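Local coordinates for protein maltose operon transcriptional repressor (Staphylococcus aureus subsp. aureus Mu50, PDB 3HCW) that probably represses transcription of the maltose operon, its C-terminal, presumably effector-binding part folding into two lobes like a periplasmic binding protein, at residues T185-P190 with K220-A225; D55-V60 with K84-D89; N39-G44 with A257-L262; I97-S102 with S146-Q151. All coordinates share one frame; numbering follows the deposited sequence. Where two conformers were deposited one is given.

Contact 1 (T185-P190 with K220-A225); sequences TRLKDP and KDVMTA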
loop_
_atom_site.group_PDB
_atom_site.type_symbol
_atom_site.label_atom_id
_atom_site.label_comp_id
_atom_site.label_asym_id
_atom_site.label_seq_id
_atom_site.Cartn_x
_atom_site.Cartn_y
_atom_site.Cartn_z
ATOM N N THR A 185 19.086 0.313 25.985
ATOM C CA THR A 185 19.240 0.767 27.369
ATOM C C THR A 185 18.855 2.237 27.570
ATOM O O THR A 185 18.170 2.561 28.536
ATOM C CB THR A 185 20.676 0.491 27.930
ATOM O OG1 THR A 185 21.031 -0.877 27.699
ATOM C CG2 THR A 185 20.741 0.764 29.435
ATOM N N ARG A 186 19.277 3.113 26.659
ATOM C CA ARG A 186 18.901 4.528 26.750
ATOM C C ARG A 186 17.415 4.736 26.426
ATOM O O ARG A 186 16.734 5.543 27.071
ATOM C CB ARG A 186 19.795 5.406 25.868
ATOM C CG ARG A 186 19.716 6.899 26.216
ATOM C CD ARG A 186 21.043 7.602 25.991
ATOM N NE ARG A 186 21.039 9.000 26.431
ATOM C CZ ARG A 186 21.277 9.411 27.674
ATOM N NH1 ARG A 186 21.256 10.710 27.947
ATOM N NH2 ARG A 186 21.533 8.536 28.648
ATOM N N LEU A 187 16.916 3.970 25.454
ATOM C CA LEU A 187 15.511 4.001 25.060
ATOM C C LEU A 187 14.581 3.546 26.186
ATOM O O LEU A 187 13.387 3.842 26.166
ATOM C CB LEU A 187 15.272 3.164 23.788
ATOM C CG LEU A 187 15.892 3.667 22.468
ATOM C CD1 LEU A 187 15.507 2.784 21.293
ATOM C CD2 LEU A 187 15.554 5.115 22.135
ATOM N N LYS A 188 15.142 2.849 27.173
ATOM C CA LYS A 188 14.396 2.338 28.318
ATOM C C LYS A 188 14.627 3.172 29.586
ATOM O O LYS A 188 14.028 2.908 30.628
ATOM C CB LYS A 188 14.775 0.876 28.568
ATOM C CG LYS A 188 13.597 -0.040 28.845
ATOM C CD LYS A 188 12.957 -0.531 27.551
ATOM C CE LYS A 188 11.947 -1.637 27.825
ATOM N NZ LYS A 188 10.647 -1.116 28.331
ATOM N N ASP A 189 15.508 4.166 29.495
ATOM C CA ASP A 189 15.777 5.059 30.616
ATOM C C ASP A 189 14.620 6.044 30.811
ATOM O O ASP A 189 14.332 6.844 29.919
ATOM C CB ASP A 189 17.088 5.820 30.406
ATOM C CG ASP A 189 17.656 6.378 31.707
ATOM O OD1 ASP A 189 18.827 6.078 32.013
ATOM O OD2 ASP A 189 16.945 7.111 32.427
ATOM N N PRO A 190 13.963 5.995 31.986
ATOM C CA PRO A 190 12.794 6.828 32.289
ATOM C C PRO A 190 13.121 8.305 32.503
ATOM O O PRO A 190 12.243 9.155 32.347
ATOM C CB PRO A 190 12.253 6.219 33.587
ATOM C CG PRO A 190 12.972 4.914 33.765
ATOM C CD PRO A 190 14.297 5.111 33.114
ATOM N N LYS A 220 5.155 5.784 25.672
ATOM C CA LYS A 220 5.783 5.660 27.012
ATOM C C LYS A 220 7.332 5.673 27.069
ATOM O O LYS A 220 7.929 6.472 27.798
ATOM C CB LYS A 220 5.255 4.433 27.750
ATOM C CG LYS A 220 5.773 4.317 29.178
ATOM C CD LYS A 220 5.486 2.958 29.774
ATOM C CE LYS A 220 5.948 2.901 31.226
ATOM N NZ LYS A 220 5.706 1.567 31.834
ATOM N N ASP A 221 7.987 4.802 26.315
ATOM C CA ASP A 221 9.456 4.801 26.349
ATOM C C ASP A 221 9.980 5.859 25.393
ATOM O O ASP A 221 10.843 6.644 25.757
ATOM C CB ASP A 221 10.040 3.425 26.017
ATOM C CG ASP A 221 9.812 2.405 27.119
ATOM O OD1 ASP A 221 10.057 2.726 28.300
ATOM O OD2 ASP A 221 9.414 1.264 26.795
ATOM N N VAL A 222 9.439 5.865 24.171
ATOM C CA VAL A 222 9.829 6.832 23.145
ATOM C C VAL A 222 8.629 7.283 22.332
ATOM O O VAL A 222 7.679 6.533 22.131
ATOM C CB VAL A 222 10.914 6.292 22.146
ATOM C CG1 VAL A 222 12.244 6.127 22.821
ATOM C CG2 VAL A 222 10.465 4.997 21.457
ATOM N N MET A 223 8.679 8.527 21.872
ATOM C CA MET A 223 7.674 9.063 20.965
ATOM C C MET A 223 8.154 8.845 19.520
ATOM O O MET A 223 9.363 8.842 19.232
ATOM C CB MET A 223 7.429 10.559 21.235
ATOM C CG MET A 223 6.689 10.918 22.572
ATOM S SD MET A 223 6.345 12.711 22.781
ATOM C CE MET A 223 7.734 13.449 21.961
ATOM N N THR A 224 7.218 8.633 18.606
ATOM C CA THR A 224 7.593 8.373 17.215
ATOM C C THR A 224 6.755 9.198 16.270
ATOM O O THR A 224 5.618 9.568 16.592
ATOM C CB THR A 224 7.519 6.857 16.820
ATOM O OG1 THR A 224 6.182 6.376 16.960
ATOM C CG2 THR A 224 8.449 6.004 17.691
ATOM N N ALA A 225 7.345 9.504 15.117
ATOM C CA ALA A 225 6.703 10.259 14.062
ATOM C C ALA A 225 7.437 10.027 12.737
ATOM O O ALA A 225 8.585 9.578 12.728
ATOM C CB ALA A 225 6.682 11.747 14.415
#
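Leu-187 and Val-222 supply the apolar half of this contact, and Lys-188 and Asp-221, their neighbours, supply the ionic half. In one of the two conformers of Val-222, the branch methyl CD2 of Leu-187 meets CG1 of Val-222 at 3.5 Å. Each residue is buried and also rests against Gln-194, so short branched chains suit the place. The backbone joins in where CB of Asp-221 lies 3.4 Å from the carbonyl O of Leu-187, a van der Waals approach. All this happens where helix 173-187 runs out and strand 222-227 starts. The two belong to the C-terminal lobe, a parallel beta-sheet flanked by helices, where the helix leads on to strand 194-198, neighbour of 222-227. Toward solvent, NZ of Lys-188 forms a salt bridge of 3.1 Å with OD2 of Asp-221, approaching on the syn side but 33° out of the carboxylate plane. Lys-188 starts away from the strand and is brought back by bends at chi2 (84°) and chi4 (78°). It was deposited in two conformers, so the bridge may be only partly populated. OD2 has a second donor, the backbone N of Glu-217, while NZ adds a weak hydrogen bond to Asn-215 O.

Contact 2 (D55-V60 with K84-D89); sequences DLMDEV and KQMLID
CE of Met-86 packs 3.3 Å from the carbonyl O of Met-57, with the sulfur SD of Met-86 following at 3.7 Å. This is a packing contact of a thioether end against a backbone oxygen, and the remaining touches are wholly apolar. CE of Met-86 also meets CE of Met-57, 3.8 Å away, so the two methyl ends touch toward the more open flank of the pair, their chains running obliquely to each other. Met-86 spans the gap because its chain is extended through chi1 and chi2 (-178° and 176°) and turns only at the last torsion, which brings the methyl onto the carbonyl O of Met-57. One turn further on, Val-60 directs CG1 between two partners. SD of Met-86 is 4.1 Å from it, and CD2 of Leu-87, arriving at about a right angle to the valine, is 4.0 Å away. Val-60 and Leu-87 both rest on Phe-72 of strand 71-74 beneath.

Helices 53-65 and 82-89 lie on one face of the N-terminal lobe's parallel sheet. They flank strand 71-74 in sequence, and so belong to successive beta-alpha-beta crossovers. Over these segments their axes run in the same general direction, 27° apart, with a closest approach of 10.8 Å. At that separation a long, unbranched methionine can bridge near the surface, whereas compact Val-60 and Leu-87 suit the layer next to the sheet. With dispersion forces doing nearly all the work and flexible thioethers forming the outer part, the interface probably relies on shape fit more than on directional bonds.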
loop_
_atom_site.group_PDB
_atom_site.type_symbol
_atom_site.label_atom_id
_atom_site.label_comp_id
_atom_site.label_asym_id
_atom_site.label_seq_id
_atom_site.Cartn_x
_atom_site.Cartn_y
_atom_site.Cartn_z
ATOM N N ASP A 55 19.606 -0.348 -16.181
ATOM C CA ASP A 55 18.390 -0.800 -16.853
ATOM C C ASP A 55 17.372 0.333 -17.061
ATOM O O ASP A 55 16.641 0.331 -18.050
ATOM C CB ASP A 55 17.749 -1.958 -16.079
ATOM C CG ASP A 55 18.511 -3.272 -16.230
ATOM O OD1 ASP A 55 19.418 -3.363 -17.085
ATOM O OD2 ASP A 55 18.192 -4.225 -15.489
ATOM N N LEU A 56 17.328 1.286 -16.128
ATOM C CA LEU A 56 16.416 2.432 -16.221
ATOM C C LEU A 56 16.918 3.424 -17.256
ATOM O O LEU A 56 16.124 4.104 -17.903
ATOM C CB LEU A 56 16.227 3.113 -14.853
ATOM C CG LEU A 56 15.105 4.135 -14.606
ATOM C CD1 LEU A 56 13.739 3.477 -14.449
ATOM C CD2 LEU A 56 15.416 4.952 -13.365
ATOM N N MET A 57 18.237 3.499 -17.417
ATOM C CA MET A 57 18.825 4.275 -18.510
ATOM C C MET A 57 18.515 3.631 -19.860
ATOM O O MET A 57 18.282 4.326 -20.847
ATOM C CB MET A 57 20.336 4.441 -18.329
ATOM C CG MET A 57 20.718 5.545 -17.358
ATOM S SD MET A 57 22.460 6.003 -17.417
ATOM C CE MET A 57 22.448 7.257 -18.702
ATOM N N ASP A 58 18.493 2.302 -19.883
ATOM C CA ASP A 58 18.160 1.557 -21.090
ATOM C C ASP A 58 16.700 1.737 -21.486
ATOM O O ASP A 58 16.410 2.096 -22.629
ATOM C CB ASP A 58 18.496 0.068 -20.925
ATOM C CG ASP A 58 19.989 -0.208 -21.015
ATOM O OD1 ASP A 58 20.736 0.662 -21.514
ATOM O OD2 ASP A 58 20.415 -1.301 -20.583
ATOM N N GLU A 59 15.793 1.522 -20.534
ATOM C CA GLU A 59 14.363 1.508 -20.836
ATOM C C GLU A 59 13.743 2.885 -21.088
ATOM O O GLU A 59 12.743 2.987 -21.801
ATOM C CB GLU A 59 13.573 0.684 -19.810
ATOM C CG GLU A 59 12.941 1.422 -18.655
ATOM C CD GLU A 59 11.577 0.848 -18.317
ATOM O OE1 GLU A 59 11.369 0.382 -17.179
ATOM O OE2 GLU A 59 10.708 0.844 -19.208
ATOM N N VAL A 60 14.337 3.935 -20.525
ATOM C CA VAL A 60 13.903 5.296 -20.832
ATOM C C VAL A 60 14.425 5.692 -22.212
ATOM O O VAL A 60 13.699 6.314 -22.986
ATOM C CB VAL A 60 14.313 6.315 -19.738
ATOM C CG1 VAL A 60 14.171 7.761 -20.238
ATOM C CG2 VAL A 60 13.476 6.100 -18.473
ATOM N N LYS A 84 17.997 12.261 -16.073
ATOM C CA LYS A 84 17.630 13.671 -16.251
ATOM C C LYS A 84 18.534 14.311 -17.311
ATOM O O LYS A 84 18.070 15.131 -18.103
ATOM C CB LYS A 84 17.712 14.445 -14.927
ATOM C CG LYS A 84 17.191 15.895 -14.988
ATOM C CD LYS A 84 17.041 16.528 -13.602
ATOM C CE LYS A 84 18.380 16.958 -13.011
ATOM N NZ LYS A 84 18.252 17.371 -11.585
ATOM N N GLN A 85 19.814 13.925 -17.321
ATOM C CA GLN A 85 20.758 14.336 -18.372
ATOM C C GLN A 85 20.396 13.801 -19.759
ATOM O O GLN A 85 20.587 14.493 -20.761
ATOM C CB GLN A 85 22.195 13.929 -18.022
ATOM C CG GLN A 85 23.051 15.070 -17.484
ATOM C CD GLN A 85 23.110 16.271 -18.423
ATOM O OE1 GLN A 85 22.789 17.396 -18.029
ATOM N NE2 GLN A 85 23.515 16.038 -19.671
ATOM N N MET A 86 19.874 12.574 -19.798
ATOM C CA MET A 86 19.405 11.934 -21.032
ATOM C C MET A 86 18.304 12.767 -21.697
ATOM O O MET A 86 18.428 13.126 -22.866
ATOM C CB MET A 86 18.926 10.502 -20.735
ATOM C CG MET A 86 18.456 9.672 -21.936
ATOM S SD MET A 86 18.044 7.998 -21.400
ATOM C CE MET A 86 19.690 7.300 -21.328
ATOM N N LEU A 87 17.264 13.106 -20.933
ATOM C CA LEU A 87 16.148 13.926 -21.429
ATOM C C LEU A 87 16.564 15.343 -21.817
ATOM O O LEU A 87 15.911 15.977 -22.647
ATOM C CB LEU A 87 15.022 14.005 -20.398
ATOM C CG LEU A 87 14.516 12.749 -19.689
ATOM C CD1 LEU A 87 13.537 13.148 -18.610
ATOM C CD2 LEU A 87 13.886 11.750 -20.644
ATOM N N ILE A 88 17.639 15.835 -21.205
ATOM C CA ILE A 88 18.215 17.133 -21.559
ATOM C C ILE A 88 18.997 17.034 -22.872
ATOM O O ILE A 88 18.826 17.877 -23.763
ATOM C CB ILE A 88 19.070 17.717 -20.395
ATOM C CG1 ILE A 88 18.144 18.251 -19.292
ATOM C CG2 ILE A 88 20.010 18.834 -20.883
ATOM C CD1 ILE A 88 18.801 18.424 -17.937
ATOM N N ASP A 89 19.825 15.993 -22.989
ATOM C CA ASP A 89 20.593 15.715 -24.213
ATOM C C ASP A 89 19.698 15.491 -25.433
ATOM O O ASP A 89 19.966 16.017 -26.517
ATOM C CB ASP A 89 21.499 14.489 -24.023
ATOM C CG ASP A 89 22.700 14.770 -23.132
ATOM O OD1 ASP A 89 23.058 13.883 -22.324
ATOM O OD2 ASP A 89 23.286 15.872 -23.239
#

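Contact 3 (N39-G44 with A257-L262); sequences NQHGYG and AILNIL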
loop_
_atom_site.group_PDB
_atom_site.type_symbol
_atom_site.label_atom_id
_atom_site.label_comp_id
_atom_site.label_asym_id
_atom_site.label_seq_id
_atom_site.Cartn_x
_atom_site.Cartn_y
_atom_site.Cartn_z
ATOM N N ASN A 39 -5.660 11.522 -17.952
ATOM C CA ASN A 39 -6.787 10.816 -18.574
ATOM C C ASN A 39 -8.023 11.701 -18.784
ATOM O O ASN A 39 -8.908 11.360 -19.574
ATOM C CB ASN A 39 -7.188 9.557 -17.782
ATOM C CG ASN A 39 -6.106 8.465 -17.773
ATOM O OD1 ASN A 39 -6.208 7.514 -17.002
ATOM N ND2 ASN A 39 -5.075 8.603 -18.607
ATOM N N GLN A 40 -8.079 12.833 -18.087
ATOM C CA GLN A 40 -9.179 13.781 -18.264
ATOM C C GLN A 40 -8.931 14.722 -19.444
ATOM O O GLN A 40 -9.793 15.534 -19.785
ATOM C CB GLN A 40 -9.414 14.589 -16.984
ATOM C CG GLN A 40 -10.221 13.868 -15.917
ATOM C CD GLN A 40 -9.846 14.301 -14.501
ATOM O OE1 GLN A 40 -9.276 15.374 -14.293
ATOM N NE2 GLN A 40 -10.156 13.454 -13.523
ATOM N N HIS A 41 -7.755 14.609 -20.061
ATOM C CA HIS A 41 -7.381 15.460 -21.190
ATOM C C HIS A 41 -6.904 14.652 -22.403
ATOM O O HIS A 41 -6.198 15.174 -23.273
ATOM C CB HIS A 41 -6.320 16.476 -20.749
ATOM C CG HIS A 41 -6.826 17.490 -19.769
ATOM N ND1 HIS A 41 -6.966 17.221 -18.425
ATOM C CD2 HIS A 41 -7.227 18.771 -19.940
ATOM C CE1 HIS A 41 -7.436 18.292 -17.809
ATOM N NE2 HIS A 41 -7.600 19.247 -18.706
ATOM N N GLY A 42 -7.289 13.377 -22.451
ATOM C CA GLY A 42 -6.968 12.497 -23.580
ATOM C C GLY A 42 -5.548 11.944 -23.629
ATOM O O GLY A 42 -5.119 11.398 -24.654
ATOM N N TYR A 43 -4.820 12.082 -22.524
ATOM C CA TYR A 43 -3.449 11.596 -22.440
ATOM C C TYR A 43 -3.356 10.289 -21.672
ATOM O O TYR A 43 -4.006 10.116 -20.642
ATOM C CB TYR A 43 -2.529 12.662 -21.827
ATOM C CG TYR A 43 -2.062 13.692 -22.836
ATOM C CD1 TYR A 43 -2.895 14.751 -23.226
ATOM C CD2 TYR A 43 -0.796 13.595 -23.420
ATOM C CE1 TYR A 43 -2.471 15.694 -24.158
ATOM C CE2 TYR A 43 -0.356 14.534 -24.351
ATOM C CZ TYR A 43 -1.196 15.578 -24.712
ATOM O OH TYR A 43 -0.769 16.499 -25.636
ATOM N N GLY A 44 -2.564 9.362 -22.201
ATOM C CA GLY A 44 -2.285 8.100 -21.518
ATOM C C GLY A 44 -0.988 8.233 -20.747
ATOM O O GLY A 44 -0.270 9.222 -20.904
ATOM N N ALA A 257 0.954 20.519 -15.167
ATOM C CA ALA A 257 2.151 21.217 -15.662
ATOM C C ALA A 257 2.634 20.676 -17.004
ATOM O O ALA A 257 2.901 21.448 -17.912
ATOM C CB ALA A 257 3.285 21.150 -14.646
ATOM N N ILE A 258 2.738 19.354 -17.121
ATOM C CA ILE A 258 3.273 18.735 -18.336
ATOM C C ILE A 258 2.324 18.930 -19.531
ATOM O O ILE A 258 2.781 19.156 -20.655
ATOM C CB ILE A 258 3.687 17.248 -18.100
ATOM C CG1 ILE A 258 4.582 16.719 -19.230
ATOM C CG2 ILE A 258 2.468 16.356 -17.849
ATOM C CD1 ILE A 258 5.884 17.529 -19.466
ATOM N N LEU A 259 1.017 18.894 -19.254
ATOM C CA LEU A 259 -0.034 19.164 -20.230
ATOM C C LEU A 259 0.046 20.588 -20.744
ATOM O O LEU A 259 -0.137 20.832 -21.937
ATOM C CB LEU A 259 -1.405 18.940 -19.598
ATOM C CG LEU A 259 -2.183 17.644 -19.848
ATOM C CD1 LEU A 259 -1.289 16.423 -20.087
ATOM C CD2 LEU A 259 -3.183 17.407 -18.707
ATOM N N ASN A 260 0.336 21.517 -19.835
ATOM C CA ASN A 260 0.466 22.929 -20.164
ATOM C C ASN A 260 1.720 23.193 -20.994
ATOM O O ASN A 260 1.693 24.000 -21.920
ATOM C CB ASN A 260 0.450 23.791 -18.895
ATOM C CG ASN A 260 -0.944 23.878 -18.239
ATOM O OD1 ASN A 260 -1.097 24.508 -17.194
ATOM N ND2 ASN A 260 -1.948 23.244 -18.843
ATOM N N ILE A 261 2.805 22.494 -20.669
ATOM C CA ILE A 261 4.026 22.551 -21.464
ATOM C C ILE A 261 3.773 22.048 -22.902
ATOM O O ILE A 261 4.196 22.684 -23.867
ATOM C CB ILE A 261 5.202 21.820 -20.756
ATOM C CG1 ILE A 261 5.589 22.588 -19.486
ATOM C CG2 ILE A 261 6.411 21.662 -21.682
ATOM C CD1 ILE A 261 6.952 22.258 -18.915
ATOM N N LEU A 262 3.028 20.951 -23.034
ATOM C CA LEU A 262 2.700 20.381 -24.350
ATOM C C LEU A 262 1.692 21.196 -25.177
ATOM O O LEU A 262 1.617 21.027 -26.395
ATOM C CB LEU A 262 2.223 18.929 -24.214
ATOM C CG LEU A 262 3.251 17.905 -23.734
ATOM C CD1 LEU A 262 2.550 16.623 -23.296
ATOM C CD2 LEU A 262 4.332 17.624 -24.787
#
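This is an apolar contact in the N-terminal lobe, in which the turn 39-44, leading from helix 25-39 into edge strand 44-47, leans on helix 247-263 from the far end of the sequence. Leu-259 sits at its centre, its unusual torsions (chi1 -100°, chi2 30°) spreading its two methyls between two rings. CD1 lies over one face of Tyr-43, 4.1 Å from the ring centroid and 21° off the normal, a CH-pi contact displaced toward the CG and CD1 side of the ring. CD2 approaches His-41 obliquely, 3.8 Å from CG. The other end of the tyrosine touches Leu-262, whose CD1 is 3.7 Å from CE2, also obliquely. Tyr-43 can thus use its length to reach two leucines spaced almost one helical turn apart, while Ile-10 of strand 9-13 and Cys-38 of helix 25-39 also touch it.

Polar bonds in and beside the turn help fix its shape. ND2 of Asn-39 donates to the carbonyl O of Tyr-43 at 2.8 Å, lying in the carbonyl plane, and ND1 of His-41 bonds to Thr-37 O in helix 25-39. Gly-42, with a positive phi, carries the chain round between the rings, a backbone shape that glycine adopts easily. Hydrogen bonds thus help set the shape of the turn, whereas its hold on the helix comes from dispersion and the weak attraction of a methyl for an aromatic face.

Contact 4 (I97-S102 with S146-Q151); sequences IGKPTS and SKDRIQ
The carboxylate of Asp-148 is the flat group here, and Lys-99 meets it from the side of its two oxygens, lying over neither face. NZ of Lys-99 forms a salt bridge with OD2 of Asp-148 at 2.8 Å, using the syn lone pair of that oxygen. Behind NZ, the methylene CE is 3.3 Å from OD2 and equally far from OD1, so the end of the lysine lies across both oxygens although the ammonium bonds to one. The two chains come from opposite directions. Lys-99 has CG anti to its amide nitrogen (chi1 -151°), but its chain then bends at chi2 and at chi3 (-30°, halfway between staggered and eclipsed), a path that is probably somewhat strained.

Asp-148 stands in an early turn of helix 144-159, buried beside Asn-115 and Ile-116. Lysine suits the facing loop, since its long reach closes a gap of 9.1 Å between CA of Lys-99 and CA of Asp-148. The O of Lys-99 is bonded to OG of Ser-77. Glycerol molecules, probably from the crystallisation liquor, bond to NH1 of Arg-149 and, weakly, to the O of Ile-97. Segment 97-102 belongs to the N-terminal lobe and helix 144-159 to the C-terminal one. The bridge therefore spans the interlobe cleft of the periplasmic-binding-protein-like fold, where LacI-type repressors generally bind their effectors.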
loop_
_atom_site.group_PDB
_atom_site.type_symbol
_atom_site.label_atom_id
_atom_site.label_comp_id
_atom_site.label_asym_id
_atom_site.label_seq_id
_atom_site.Cartn_x
_atom_site.Cartn_y
_atom_site.Cartn_z
ATOM N N ILE A 97 9.342 15.788 -10.230
ATOM C CA ILE A 97 8.802 15.854 -8.897
ATOM C C ILE A 97 9.970 15.785 -7.911
ATOM O O ILE A 97 10.607 14.736 -7.747
ATOM C CB ILE A 97 7.739 14.784 -8.639
ATOM C CG1 ILE A 97 6.613 14.932 -9.666
ATOM C CG2 ILE A 97 7.194 14.911 -7.220
ATOM C CD1 ILE A 97 5.423 14.057 -9.401
ATOM N N GLY A 98 10.255 16.935 -7.293
ATOM C CA GLY A 98 11.344 17.086 -6.326
ATOM C C GLY A 98 11.963 18.475 -6.374
ATOM O O GLY A 98 11.375 19.408 -6.936
ATOM N N LYS A 99 13.157 18.602 -5.792
ATOM C CA LYS A 99 13.832 19.895 -5.644
ATOM C C LYS A 99 14.840 20.222 -6.759
ATOM O O LYS A 99 15.696 19.393 -7.078
ATOM C CB LYS A 99 14.565 19.950 -4.303
ATOM C CG LYS A 99 14.688 21.367 -3.714
ATOM C CD LYS A 99 16.040 21.603 -3.046
ATOM C CE LYS A 99 16.631 20.337 -2.464
ATOM N NZ LYS A 99 17.792 20.668 -1.594
ATOM N N PRO A 100 14.749 21.442 -7.330
ATOM C CA PRO A 100 15.772 21.971 -8.243
ATOM C C PRO A 100 17.108 22.073 -7.534
ATOM O O PRO A 100 17.173 22.544 -6.398
ATOM C CB PRO A 100 15.248 23.366 -8.600
ATOM C CG PRO A 100 14.233 23.706 -7.535
ATOM C CD PRO A 100 13.634 22.394 -7.144
ATOM N N THR A 101 18.160 21.623 -8.202
ATOM C CA THR A 101 19.466 21.479 -7.570
ATOM C C THR A 101 20.618 22.123 -8.364
ATOM O O THR A 101 21.783 22.031 -7.967
ATOM C CB THR A 101 19.759 19.978 -7.271
ATOM O OG1 THR A 101 21.130 19.811 -6.885
ATOM C CG2 THR A 101 19.474 19.096 -8.489
ATOM N N SER A 102 20.290 22.790 -9.469
ATOM C CA SER A 102 21.317 23.242 -10.410
ATOM C C SER A 102 20.929 24.500 -11.183
ATOM O O SER A 102 19.802 24.984 -11.068
ATOM C CB SER A 102 21.649 22.112 -11.389
ATOM O OG SER A 102 22.930 22.307 -11.953
ATOM N N SER A 146 15.726 13.316 1.524
ATOM C CA SER A 146 16.507 12.940 2.688
ATOM C C SER A 146 17.336 14.114 3.214
ATOM O O SER A 146 17.236 14.447 4.399
ATOM C CB SER A 146 17.384 11.719 2.357
ATOM O OG SER A 146 18.155 11.307 3.469
ATOM N N LYS A 147 18.102 14.765 2.329
ATOM C CA LYS A 147 18.922 15.927 2.708
ATOM C C LYS A 147 18.087 17.073 3.291
ATOM O O LYS A 147 18.472 17.687 4.284
ATOM C CB LYS A 147 19.723 16.462 1.513
ATOM C CG LYS A 147 20.835 15.559 0.994
ATOM C CD LYS A 147 21.526 16.252 -0.189
ATOM C CE LYS A 147 22.871 15.626 -0.541
ATOM N NZ LYS A 147 22.730 14.327 -1.248
ATOM N N ASP A 148 16.965 17.369 2.644
ATOM C CA ASP A 148 16.049 18.421 3.100
ATOM C C ASP A 148 15.418 18.139 4.468
ATOM O O ASP A 148 15.351 19.024 5.298
ATOM C CB ASP A 148 14.935 18.625 2.084
ATOM C CG ASP A 148 15.381 19.386 0.868
ATOM O OD1 ASP A 148 14.502 19.710 0.038
ATOM O OD2 ASP A 148 16.594 19.666 0.744
ATOM N N ARG A 149 14.963 16.903 4.681
ATOM C CA ARG A 149 14.318 16.517 5.942
ATOM C C ARG A 149 15.316 16.400 7.099
ATOM O O ARG A 149 15.001 16.790 8.222
ATOM C CB ARG A 149 13.456 15.253 5.775
ATOM C CG ARG A 149 12.208 15.489 4.900
ATOM C CD ARG A 149 11.356 14.236 4.715
ATOM N NE ARG A 149 10.303 14.452 3.717
ATOM C CZ ARG A 149 9.598 13.487 3.121
ATOM N NH1 ARG A 149 9.818 12.211 3.404
ATOM N NH2 ARG A 149 8.680 13.803 2.213
ATOM N N ILE A 150 16.515 15.883 6.819
ATOM C CA ILE A 150 17.625 15.936 7.779
ATOM C C ILE A 150 17.962 17.384 8.168
ATOM O O ILE A 150 18.041 17.703 9.358
ATOM C CB ILE A 150 18.879 15.132 7.277
ATOM C CG1 ILE A 150 18.569 13.627 7.290
ATOM C CG2 ILE A 150 20.116 15.408 8.138
ATOM C CD1 ILE A 150 19.524 12.763 6.524
ATOM N N GLN A 151 18.135 18.261 7.176
ATOM C CA GLN A 151 18.431 19.675 7.445
ATOM C C GLN A 151 17.392 20.380 8.351
ATOM O O GLN A 151 17.761 21.108 9.270
ATOM C CB GLN A 151 18.607 20.455 6.138
ATOM C CG GLN A 151 19.001 21.937 6.319
ATOM C CD GLN A 151 20.281 22.114 7.116
ATOM O OE1 GLN A 151 21.376 21.824 6.626
ATOM N NE2 GLN A 151 20.151 22.595 8.355
#

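Contacts 2 and 3 both belong to the N-terminal lobe but pack on opposite faces of its sheet: helices 53-65 and 82-89 on one, helix 247-263 on the other. Both are apolar, methionines with Val-60 and Leu-87 in the first, aromatic rings against leucines in the second. Contact 1 lies in the C-terminal lobe, its centre about 45 Å from that of contact 2, and mixes a buried aliphatic pair with a more exposed ion pair. Contact 4, nearest the middle of the chain, joins the lobes through a salt bridge alone. Charge thus links the lobes, whereas hydrophobic packing holds helices and turns within the N-terminal lobe. Contact 3 closes the longest loop, enclosing the other three.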